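Local atomic coordinates of probable arylamine n-acetyl transferase (Mycobacterium abscessus, PDB entry 4GUZ), a protein that probably transfers the acetyl group of acetyl coenzyme A to arylamine substrates. Residues 73-78 against 267-272; 234-239 against 252-257. One frame throughout, in Å; residues are numbered along the deposited sequence.

Interaction 1 (73-78 against 267-272)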
loop_
_atom_site.group_PDB
_atom_site.type_symbol
_atom_site.label_atom_id
_atom_site.label_comp_id
_atom_site.label_asym_id
_atom_site.label_seq_id
_atom_site.Cartn_x
_atom_site.Cartn_y
_atom_site.Cartn_z
ATOM N N SER A 73 -11.503 -10.628 8.755
ATOM C CA SER A 73 -10.899 -10.583 10.075
ATOM C C SER A 73 -10.433 -9.142 10.366
ATOM O O SER A 73 -10.194 -8.390 9.409
ATOM C CB SER A 73 -9.757 -11.590 10.196
ATOM O OG SER A 73 -8.573 -11.159 9.549
ATOM N N PRO A 74 -10.309 -8.730 11.660
ATOM C CA PRO A 74 -9.851 -7.352 11.953
ATOM C C PRO A 74 -8.336 -7.220 11.713
ATOM O O PRO A 74 -7.548 -7.053 12.647
ATOM C CB PRO A 74 -10.232 -7.172 13.429
ATOM C CG PRO A 74 -10.183 -8.550 14.002
ATOM C CD PRO A 74 -10.602 -9.481 12.906
ATOM N N ARG A 75 -7.931 -7.337 10.438
ATOM C CA ARG A 75 -6.535 -7.320 10.025
ATOM C C ARG A 75 -6.302 -6.525 8.757
ATOM O O ARG A 75 -7.201 -6.341 7.934
ATOM C CB ARG A 75 -6.020 -8.760 9.788
ATOM C CG ARG A 75 -6.016 -9.675 11.031
ATOM C CD ARG A 75 -5.021 -9.250 12.135
ATOM N NE ARG A 75 -3.666 -9.007 11.635
ATOM C CZ ARG A 75 -2.756 -9.954 11.428
ATOM N NH1 ARG A 75 -3.030 -11.222 11.711
ATOM N NH2 ARG A 75 -1.557 -9.640 10.960
ATOM N N GLY A 76 -5.064 -6.116 8.601
ATOM C CA GLY A 76 -4.592 -5.422 7.415
ATOM C C GLY A 76 -3.449 -6.159 6.752
ATOM O O GLY A 76 -3.010 -7.201 7.239
ATOM N N GLY A 77 -2.957 -5.595 5.654
ATOM C CA GLY A 77 -1.858 -6.170 4.888
ATOM C C GLY A 77 -0.867 -5.139 4.391
ATOM O O GLY A 77 -1.126 -3.933 4.503
ATOM N N TYR A 78 0.305 -5.587 3.879
ATOM C CA TYR A 78 1.254 -4.609 3.349
ATOM C C TYR A 78 1.157 -4.570 1.809
ATOM O O TYR A 78 0.205 -5.121 1.265
ATOM C CB TYR A 78 2.688 -4.725 3.923
ATOM C CG TYR A 78 3.542 -5.960 3.678
ATOM C CD1 TYR A 78 3.317 -6.791 2.577
ATOM C CD2 TYR A 78 4.673 -6.204 4.453
ATOM C CE1 TYR A 78 4.161 -7.872 2.300
ATOM C CE2 TYR A 78 5.505 -7.292 4.203
ATOM C CZ TYR A 78 5.248 -8.125 3.126
ATOM O OH TYR A 78 6.102 -9.183 2.893
ATOM N N ILE A 267 -7.559 -3.149 14.268
ATOM C CA ILE A 267 -6.739 -4.350 14.182
ATOM C C ILE A 267 -6.757 -5.073 15.536
ATOM O O ILE A 267 -6.467 -4.468 16.570
ATOM C CB ILE A 267 -5.294 -4.016 13.700
ATOM C CG1 ILE A 267 -5.333 -3.569 12.221
ATOM C CG2 ILE A 267 -4.323 -5.207 13.874
ATOM C CD1 ILE A 267 -4.086 -2.851 11.664
ATOM N N GLU A 268 -7.070 -6.376 15.510
ATOM C CA GLU A 268 -7.070 -7.244 16.690
ATOM C C GLU A 268 -6.499 -8.583 16.293
ATOM O O GLU A 268 -6.924 -9.156 15.283
ATOM C CB GLU A 268 -8.489 -7.411 17.274
ATOM C CG GLU A 268 -9.161 -6.125 17.716
ATOM C CD GLU A 268 -10.629 -6.315 18.037
ATOM O OE1 GLU A 268 -11.456 -6.274 17.098
ATOM O OE2 GLU A 268 -10.948 -6.539 19.227
ATOM N N LEU A 269 -5.491 -9.047 17.035
ATOM C CA LEU A 269 -4.839 -10.325 16.772
ATOM C C LEU A 269 -5.450 -11.418 17.627
ATOM O O LEU A 269 -6.154 -11.127 18.604
ATOM C CB LEU A 269 -3.333 -10.229 17.071
ATOM C CG LEU A 269 -2.469 -9.368 16.155
ATOM C CD1 LEU A 269 -1.255 -8.857 16.898
ATOM C CD2 LEU A 269 -2.019 -10.144 14.916
ATOM N N GLY A 270 -5.146 -12.669 17.273
ATOM C CA GLY A 270 -5.552 -13.836 18.049
ATOM C C GLY A 270 -4.803 -13.836 19.367
ATOM O O GLY A 270 -3.734 -13.217 19.466
ATOM N N ALA A 271 -5.363 -14.518 20.393
ATOM C CA ALA A 271 -4.817 -14.599 21.757
ATOM C C ALA A 271 -3.305 -14.841 21.781
ATOM O O ALA A 271 -2.585 -14.107 22.468
ATOM C CB ALA A 271 -5.529 -15.691 22.545
ATOM N N ASP A 272 -2.828 -15.816 20.990
ATOM C CA ASP A 272 -1.418 -16.197 20.898
ATOM C C ASP A 272 -0.566 -15.161 20.155
ATOM O O ASP A 272 0.582 -14.934 20.545
ATOM C CB ASP A 272 -1.271 -17.579 20.226
ATOM C CG ASP A 272 -1.880 -18.736 21.008
ATOM O OD1 ASP A 272 -1.852 -18.694 22.261
ATOM O OD2 ASP A 272 -2.339 -19.704 20.370
#

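Interaction 2 (234-239 against 252-257)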
loop_
_atom_site.group_PDB
_atom_site.type_symbol
_atom_site.label_atom_id
_atom_site.label_comp_id
_atom_site.label_asym_id
_atom_site.label_seq_id
_atom_site.Cartn_x
_atom_site.Cartn_y
_atom_site.Cartn_z
ATOM N N ASP A 234 4.811 3.509 14.390
ATOM C CA ASP A 234 6.170 3.143 14.036
ATOM C C ASP A 234 6.724 2.411 15.259
ATOM O O ASP A 234 7.204 3.044 16.202
ATOM C CB ASP A 234 6.978 4.404 13.642
ATOM C CG ASP A 234 8.357 4.115 13.078
ATOM O OD1 ASP A 234 8.720 2.923 12.977
ATOM O OD2 ASP A 234 9.082 5.089 12.734
ATOM N N HIS A 235 6.525 1.077 15.281
ATOM C CA HIS A 235 6.881 0.160 16.374
ATOM C C HIS A 235 5.948 0.481 17.560
ATOM O O HIS A 235 4.790 0.055 17.523
ATOM C CB HIS A 235 8.386 0.214 16.725
ATOM C CG HIS A 235 8.852 -0.900 17.606
ATOM N ND1 HIS A 235 8.630 -2.225 17.275
ATOM C CD2 HIS A 235 9.572 -0.851 18.751
ATOM C CE1 HIS A 235 9.192 -2.935 18.242
ATOM N NE2 HIS A 235 9.777 -2.156 19.147
ATOM N N ARG A 236 6.397 1.286 18.540
ATOM C CA ARG A 236 5.577 1.702 19.693
ATOM C C ARG A 236 5.294 3.225 19.663
ATOM O O ARG A 236 4.686 3.764 20.588
ATOM C CB ARG A 236 6.285 1.316 21.008
ATOM C CG ARG A 236 6.156 -0.160 21.373
ATOM C CD ARG A 236 7.119 -0.564 22.482
ATOM N NE ARG A 236 6.967 0.246 23.695
ATOM C CZ ARG A 236 7.648 0.056 24.823
ATOM N NH1 ARG A 236 8.532 -0.932 24.916
ATOM N NH2 ARG A 236 7.440 0.843 25.871
ATOM N N GLU A 237 5.778 3.921 18.630
ATOM C CA GLU A 237 5.596 5.363 18.513
ATOM C C GLU A 237 4.401 5.665 17.642
ATOM O O GLU A 237 4.389 5.294 16.472
ATOM C CB GLU A 237 6.849 6.021 17.924
ATOM C CG GLU A 237 6.927 7.519 18.169
ATOM C CD GLU A 237 7.242 7.970 19.587
ATOM O OE1 GLU A 237 7.851 7.195 20.357
ATOM O OE2 GLU A 237 6.999 9.158 19.878
ATOM N N LEU A 238 3.413 6.350 18.199
ATOM C CA LEU A 238 2.223 6.688 17.418
ATOM C C LEU A 238 2.377 8.060 16.844
ATOM O O LEU A 238 2.480 9.015 17.601
ATOM C CB LEU A 238 0.946 6.604 18.272
ATOM C CG LEU A 238 -0.387 6.901 17.536
ATOM C CD1 LEU A 238 -0.666 5.887 16.410
ATOM C CD2 LEU A 238 -1.551 6.930 18.527
ATOM N N HIS A 239 2.356 8.165 15.514
ATOM C CA HIS A 239 2.432 9.427 14.778
ATOM C C HIS A 239 1.020 9.847 14.362
ATOM O O HIS A 239 0.290 9.049 13.767
ATOM C CB HIS A 239 3.337 9.306 13.529
ATOM C CG HIS A 239 4.782 9.038 13.810
ATOM N ND1 HIS A 239 5.776 9.818 13.249
ATOM C CD2 HIS A 239 5.360 8.067 14.555
ATOM C CE1 HIS A 239 6.920 9.316 13.686
ATOM N NE2 HIS A 239 6.721 8.252 14.461
ATOM N N LEU A 252 3.912 4.546 23.126
ATOM C CA LEU A 252 2.897 3.695 23.729
ATOM C C LEU A 252 3.560 2.560 24.467
ATOM O O LEU A 252 4.612 2.075 24.036
ATOM C CB LEU A 252 1.951 3.128 22.648
ATOM C CG LEU A 252 1.177 4.126 21.756
ATOM C CD1 LEU A 252 0.448 3.401 20.666
ATOM C CD2 LEU A 252 0.147 4.900 22.551
ATOM N N THR A 253 2.946 2.133 25.580
ATOM C CA THR A 253 3.376 0.956 26.327
ATOM C C THR A 253 2.944 -0.278 25.512
ATOM O O THR A 253 2.011 -0.137 24.711
ATOM C CB THR A 253 2.726 0.918 27.732
ATOM O OG1 THR A 253 1.316 0.782 27.577
ATOM C CG2 THR A 253 3.079 2.119 28.611
ATOM N N PRO A 254 3.473 -1.501 25.757
ATOM C CA PRO A 254 2.991 -2.670 24.999
ATOM C C PRO A 254 1.457 -2.842 25.049
ATOM O O PRO A 254 0.848 -3.132 24.015
ATOM C CB PRO A 254 3.731 -3.830 25.669
ATOM C CG PRO A 254 5.009 -3.218 26.126
ATOM C CD PRO A 254 4.586 -1.882 26.653
ATOM N N ALA A 255 0.822 -2.590 26.213
ATOM C CA ALA A 255 -0.634 -2.673 26.353
ATOM C C ALA A 255 -1.354 -1.576 25.546
ATOM O O ALA A 255 -2.390 -1.860 24.933
ATOM C CB ALA A 255 -1.027 -2.581 27.817
ATOM N N GLU A 256 -0.813 -0.331 25.533
ATOM C CA GLU A 256 -1.430 0.770 24.781
ATOM C C GLU A 256 -1.396 0.488 23.273
ATOM O O GLU A 256 -2.334 0.863 22.574
ATOM C CB GLU A 256 -0.753 2.105 25.088
ATOM C CG GLU A 256 -1.174 2.708 26.420
ATOM C CD GLU A 256 -0.271 3.808 26.950
ATOM O OE1 GLU A 256 0.928 3.831 26.587
ATOM O OE2 GLU A 256 -0.753 4.625 27.765
ATOM N N VAL A 257 -0.341 -0.211 22.788
ATOM C CA VAL A 257 -0.215 -0.603 21.371
ATOM C C VAL A 257 -1.404 -1.486 20.991
ATOM O O VAL A 257 -2.075 -1.185 20.000
ATOM C CB VAL A 257 1.134 -1.302 21.055
ATOM C CG1 VAL A 257 1.133 -1.900 19.633
ATOM C CG2 VAL A 257 2.292 -0.325 21.216
#

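Interaction 1 (73-78 against 267-272)
P74 and I267 bring their backbones within 4.9 Å of each other, CA to CA, and the carbonyl of P74 takes the next amide: E268 N donates to P74 O over 3.0 Å, with an N-H...O angle of 162°. The same oxygen also receives a CA-H...O contact from I267 CA at 3.2 Å, so two donors of one chain segment converge on it. It is presented by an inverse gamma turn centred on P74, in which R75 N returns to S73 O.

The P74 ring lies across the E268 side chain at about a right angle, its CG 3.9 Å from E268 CB. R75 begins by pointing away from 267-272, but its chain bends at chi2 (-66°) and chi3 (-50°), and the guanidinium comes back to L269. There a methyl group sits over the flat group: L269 CD2 stands 3.5 Å above the plane, over its centre. Of the R75 methylenes, CD passes 3.7 Å from E268 O. The charge itself is met elsewhere, by salt bridges from NE to E49 and from NH2 to D52, while L51 of helix 51-56 touches R75, I267 and L269 alike.

R75 to Y78 run directly into helix 79-92 as the Arg-Gly-Gly-X-Cys sequence characteristic of arylamine N-acetyltransferases, whose cysteine is probably the nucleophile of a Cys-His-Asp triad. The contact ties this loop to the approach of helix 271-282. Its chemistry is divided: the carboxylates hold R75 by its N-H groups, which probably limits rotation of the guanidinium, and L269 supplies an apolar cover for one of its faces.

Interaction 2 (234-239 against 252-257)
R236 and L252 join a beta hairpin to the start of a helix: D234 to E237 form the type II' turn between strands 229-234 and 237-242, while segment 252-257 leads from edge strand 246-251 into helix 254-263.

Two hydrogen bonds link the same pair of residues. L252 N donates to R236 O at 2.8 Å, and R236 NE donates to L252 O at 3.0 Å, meeting that carbonyl almost head-on. L252 therefore has both its backbone polar groups engaged by one residue, one through backbone and one through side chain. A kink at chi3 (56°) turns the otherwise extended R236 chain, and L252 O lies in the guanidinium plane. NH1 reaches L281 O in helix 271-282.

Van der Waals contacts flank these bonds. P254 CD sits over the centre of one guanidinium face, 4.0 Å above it, V257 CG2 meets R236 CG at 3.9 Å, and L238 CB approaches L252 CD1 as an apolar pair.

The helix start is closed by a capping box: E256 N donates to the N-cap side chain at T253 OG1, and T253 N returns a nearly straight bond (169°) to E256 OE1, 2.8 Å away and on the anti side of the carboxylate.

How the interactions relate
From the N terminus, the chain first passes 73-78, between helices 63-72 and 79-92, and meets its partner 267-272 only after 188 further residues, which include the 8-stranded sheet and most of the 5-stranded one. Interaction 2 falls wholly within that long loop and closes a short one of its own: 12 residues, mostly strand, separate 239 from 252. Helix 254-263 then leads from interaction 2 towards 267-272, and helix 271-282 follows. Interaction 1 ties the C-terminal region to the N-terminal helices, whereas interaction 2 ties it to the 5-stranded sheet. Their centres are 16 Å apart, and the nearest atoms, about 6 Å apart, do not touch.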